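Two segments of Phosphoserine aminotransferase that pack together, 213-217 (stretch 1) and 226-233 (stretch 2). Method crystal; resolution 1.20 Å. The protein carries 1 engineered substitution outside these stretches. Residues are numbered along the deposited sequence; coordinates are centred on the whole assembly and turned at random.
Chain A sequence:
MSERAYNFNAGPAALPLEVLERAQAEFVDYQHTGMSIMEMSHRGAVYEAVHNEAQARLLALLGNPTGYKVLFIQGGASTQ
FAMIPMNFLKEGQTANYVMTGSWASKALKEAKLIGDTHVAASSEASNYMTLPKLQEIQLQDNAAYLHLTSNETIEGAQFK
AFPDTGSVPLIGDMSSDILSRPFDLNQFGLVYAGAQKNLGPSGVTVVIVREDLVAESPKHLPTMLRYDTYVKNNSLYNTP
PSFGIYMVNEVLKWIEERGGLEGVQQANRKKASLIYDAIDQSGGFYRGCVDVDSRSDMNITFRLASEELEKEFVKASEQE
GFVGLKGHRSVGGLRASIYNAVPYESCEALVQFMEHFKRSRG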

ATOM      1  N   LEU A 213      -0.070  20.103  14.628  1.00 18.03           N
ATOM      2  CA  LEU A 213       1.029  19.267  15.083  1.00 17.78           C
ATOM      3  C   LEU A 213       2.057  18.917  14.007  1.00 17.21           C
ATOM      4  O   LEU A 213       3.168  18.490  14.336  1.00 17.41           O
ATOM      5  CB  LEU A 213       0.487  17.950  15.674  1.00 21.31           C
ATOM      6  CG  LEU A 213      -0.302  18.180  16.964  1.00 23.89           C
ATOM      7  CD1 LEU A 213      -0.554  16.820  17.610  1.00 39.23           C
ATOM      8  CD2 LEU A 213       0.364  19.072  17.997  1.00 28.63           C
ATOM      9  N   VAL A 214       1.671  19.096  12.758  1.00 15.06           N
ATOM     10  CA  VAL A 214       2.503  18.614  11.652  1.00 16.19           C
ATOM     11  C   VAL A 214       2.799  19.666  10.598  1.00 16.38           C
ATOM     12  O   VAL A 214       3.089  19.385   9.431  1.00 19.05           O
ATOM     13  CB  VAL A 214       1.821  17.406  10.969  1.00 15.08           C
ATOM     14  CG1 VAL A 214       1.871  16.207  11.901  1.00 16.66           C
ATOM     15  CG2 VAL A 214       0.372  17.677  10.606  1.00 16.19           C
ATOM     16  N   ALA A 215       2.737  20.927  11.001  1.00 18.34           N
ATOM     17  CA  ALA A 215       2.921  22.025  10.059  1.00 19.33           C
ATOM     18  C   ALA A 215       4.323  22.016   9.465  1.00 16.03           C
ATOM     19  O   ALA A 215       4.566  22.369   8.305  1.00 20.95           O
ATOM     20  CB  ALA A 215       2.610  23.334  10.761  1.00 27.94           C
ATOM     21  N   GLU A 216       5.307  21.630  10.280  1.00 17.69           N
ATOM     22  CA  GLU A 216       6.687  21.558   9.782  1.00 20.18           C
ATOM     23  C   GLU A 216       7.280  20.253  10.302  1.00 21.00           C
ATOM     24  O   GLU A 216       7.512  20.144  11.523  1.00 28.78           O
ATOM     25  CB  GLU A 216       7.502  22.737  10.273  1.00 28.08           C
ATOM     26  CG  GLU A 216       6.937  24.139  10.202  1.00 38.61           C
ATOM     27  CD  GLU A 216       7.957  25.196  10.622  1.00 47.56           C
ATOM     28  OE1 GLU A 216       7.601  26.180  11.315  1.00 55.97           O
ATOM     29  OE2 GLU A 216       9.148  25.017  10.252  1.00 65.07           O
ATOM     30  N   SER A 217       7.500  19.279   9.462  1.00 16.18           N
ATOM     31  CA  SER A 217       8.073  18.002   9.887  1.00 14.98           C
ATOM     32  C   SER A 217       9.610  18.062   9.917  1.00 13.64           C
ATOM     33  O   SER A 217      10.222  18.881   9.218  1.00 16.05           O
ATOM     34  CB  SER A 217       7.642  16.881   8.963  1.00 12.95           C
ATOM     35  OG  SER A 217       6.193  16.873   8.833  1.00 13.84           O
ATOM     36  N   ARG A 226       7.724  11.968   6.359  1.00 12.87           N
ATOM     37  CA  ARG A 226       7.346  13.230   6.975  1.00 12.62           C
ATOM     38  C   ARG A 226       5.844  13.394   6.891  1.00 12.24           C
ATOM     39  O   ARG A 226       5.287  13.213   5.787  1.00 13.63           O
ATOM     40  CB  ARG A 226       7.989  14.418   6.235  1.00 12.70           C
ATOM     41  CG  ARG A 226       9.475  14.537   6.549  1.00 14.91           C
ATOM     42  CD  ARG A 226      10.146  15.519   5.584  1.00 16.32           C
ATOM     43  NE  ARG A 226       9.600  16.868   5.733  1.00 17.17           N
ATOM     44  CZ  ARG A 226      10.253  17.987   5.413  1.00 16.34           C
ATOM     45  NH1 ARG A 226      11.490  18.001   4.937  1.00 20.09           N
ATOM     46  NH2 ARG A 226       9.589  19.121   5.615  1.00 18.63           N
ATOM     47  N   TYR A 227       5.157  13.734   7.980  1.00 11.90           N
ATOM     48  CA  TYR A 227       3.725  13.992   7.808  1.00 12.63           C
ATOM     49  C   TYR A 227       3.424  15.174   6.895  1.00 13.01           C
ATOM     50  O   TYR A 227       2.409  15.090   6.204  1.00 13.08           O
ATOM     51  CB  TYR A 227       3.024  14.222   9.183  1.00 13.62           C
ATOM     52  CG  TYR A 227       2.939  12.906   9.923  1.00 11.77           C
ATOM     53  CD1 TYR A 227       3.631  12.712  11.102  1.00 14.73           C
ATOM     54  CD2 TYR A 227       2.152  11.850   9.438  1.00 13.23           C
ATOM     55  CE1 TYR A 227       3.572  11.539  11.813  1.00 13.01           C
ATOM     56  CE2 TYR A 227       2.093  10.630  10.142  1.00 15.15           C
ATOM     57  CZ  TYR A 227       2.809  10.505  11.317  1.00 14.01           C
ATOM     58  OH  TYR A 227       2.772   9.332  11.984  1.00 14.36           O
ATOM     59  N   ASP A 228       4.247  16.231   6.905  1.00 13.24           N
ATOM     60  CA  ASP A 228       3.871  17.385   6.042  1.00 12.94           C
ATOM     61  C   ASP A 228       3.916  17.018   4.574  1.00 13.05           C
ATOM     62  O   ASP A 228       3.219  17.644   3.744  1.00 13.14           O
ATOM     63  CB  ASP A 228       4.766  18.572   6.421  1.00 12.47           C
ATOM     64  CG  ASP A 228       6.254  18.411   6.204  1.00 13.60           C
ATOM     65  OD1 ASP A 228       6.750  17.399   5.677  1.00 12.76           O
ATOM     66  OD2 ASP A 228       6.978  19.355   6.616  1.00 15.97           O
ATOM     67  N   THR A 229       4.680  15.997   4.204  1.00 12.57           N
ATOM     68  CA  THR A 229       4.584  15.524   2.793  1.00 12.98           C
ATOM     69  C   THR A 229       3.158  15.154   2.439  1.00 12.96           C
ATOM     70  O   THR A 229       2.689  15.382   1.326  1.00 14.83           O
ATOM     71  CB  THR A 229       5.477  14.289   2.587  1.00 12.61           C
ATOM     72  OG1 THR A 229       6.805  14.745   2.841  1.00 13.83           O
ATOM     73  CG2 THR A 229       5.330  13.708   1.168  1.00 13.83           C
ATOM     74  N   TYR A 230       2.466  14.471   3.361  1.00 11.49           N
ATOM     75  CA  TYR A 230       1.072  14.045   3.118  1.00 12.03           C
ATOM     76  C   TYR A 230       0.146  15.229   3.283  1.00 11.33           C
ATOM     77  O   TYR A 230      -0.775  15.362   2.464  1.00 12.59           O
ATOM     78  CB  TYR A 230       0.697  12.866   4.032  1.00 11.88           C
ATOM     79  CG  TYR A 230       1.607  11.685   3.747  1.00 12.27           C
ATOM     80  CD1 TYR A 230       2.832  11.514   4.349  1.00 14.05           C
ATOM     81  CD2 TYR A 230       1.197  10.723   2.821  1.00 11.74           C
ATOM     82  CE1 TYR A 230       3.640  10.442   4.081  1.00 14.33           C
ATOM     83  CE2 TYR A 230       2.010   9.626   2.522  1.00 11.42           C
ATOM     84  CZ  TYR A 230       3.224   9.502   3.153  1.00 14.42           C
ATOM     85  OH  TYR A 230       4.041   8.421   2.869  1.00 15.46           O
ATOM     86  N   VAL A 231       0.382  16.088   4.300  1.00 11.50           N
ATOM     87  CA  VAL A 231      -0.541  17.181   4.491  1.00 12.27           C
ATOM     88  C   VAL A 231      -0.474  18.141   3.307  1.00 12.49           C
ATOM     89  O   VAL A 231      -1.479  18.494   2.721  1.00 13.97           O
ATOM     90  CB  VAL A 231      -0.273  17.931   5.802  1.00 14.68           C
ATOM     91  CG1 VAL A 231      -1.165  19.175   5.870  1.00 14.83           C
ATOM     92  CG2 VAL A 231      -0.466  16.998   6.999  1.00 16.70           C
ATOM     93  N   LYS A 232       0.725  18.571   2.949  1.00 13.15           N
ATOM     94  CA  LYS A 232       0.895  19.615   1.945  1.00 13.48           C
ATOM     95  C   LYS A 232       0.475  19.139   0.574  1.00 11.33           C
ATOM     96  O   LYS A 232       0.143  19.954  -0.265  1.00 12.89           O
ATOM     97  CB  LYS A 232       2.374  20.057   1.921  1.00 14.39           C
ATOM     98  CG  LYS A 232       2.714  20.759   3.247  1.00 24.41           C
ATOM     99  CD  LYS A 232       4.171  21.224   3.266  1.00 33.17           C
ATOM    100  CE  LYS A 232       4.283  22.379   4.287  1.00 36.92           C
ATOM    101  NZ  LYS A 232       3.038  22.274   5.150  1.00 54.94           N
ATOM    102  N   ASN A 233       0.509  17.828   0.347  1.00 11.10           N
ATOM    103  CA  ASN A 233       0.189  17.282  -0.953  1.00 10.71           C
ATOM    104  C   ASN A 233      -1.107  16.473  -0.947  1.00 10.44           C
ATOM    105  O   ASN A 233      -1.399  15.741  -1.901  1.00 11.45           O
ATOM    106  CB  ASN A 233       1.298  16.364  -1.457  1.00 11.60           C
ATOM    107  CG  ASN A 233       2.612  17.150  -1.622  1.00 13.43           C
ATOM    108  OD1 ASN A 233       3.516  17.086  -0.792  1.00 17.22           O
ATOM    109  ND2 ASN A 233       2.594  17.859  -2.722  1.00 14.88           N
TER
HETATM  110  O   HOH W   1       1.785  20.118   7.207  1.00 17.32           O

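Leu213 opens the first stretch without touching the second; its side chain stays 7.6 Å or more away, so the contact begins one residue later. Val214 is buried and points its CA-to-CB bond toward the helix, and its two methyls meet different residues there. CG1 lies 3.6 Å from CB of Tyr227, while CG2 sits 3.8 Å from CG2 of Val231. Tyr227 and Val231 are four residues apart, about one helical turn, and the backbone hydrogen bond from Val231 N to Tyr227 O (3.0 Å) links them directly. A single beta-branched side chain can therefore span both. The ring of Tyr227 runs on away from stretch 1, leaving the base of its side chain as the nearest part to Val214.

The backbone of Val214 also takes part. Its carbonyl O lies 3.5 Å from CB of Asp228, and it accepts a hydrogen bond from water 1 at 2.7 Å from the water O. The same water accepts a weak hydrogen bond from Lys232, with NZ 3.2 Å from the water O, so the exposed end of the lysine reaches the loop partly through solvent.

Ala215 and Glu216 turn their CA-to-CB bonds away from the helix, and what they present to it is mainly backbone. Ala215 O approaches NZ of Lys232 at 3.5 Å, a near contact of carbonyl and ammonium. Glu216 adds little, its C lying 3.8 Å from OD2 of Asp228.

Ser217 closes the stretch with its most specific interactions. Its N donates to OD2 of Asp228 at 2.9 Å, with a nearly straight angle of 170°, and its OG accepts from the N of Asp228 at 2.8 Å. Backbone amide to side chain in both directions, this reciprocal pair ties the loop to the start of the helix. Part of what makes it possible is the p rotamer of Asp228 (chi1 63°), which places the carboxylate beside its own backbone N, so that one serine meets both.

Arg226 holds the same carboxylate from within stretch 2: NE donates to OD1 of Asp228 at 2.9 Å and NH2 to OD2 at 2.8 Å, the latter pair a salt bridge. OD2 thus serves both the arginine and the loop amide. Ser217 O lies over one face of the guanidinium, 3.7 Å from Arg226 NH2. The rule to read here is compact: one valine for packing, one serine for polar registry, and an aspartate braced by its neighbour.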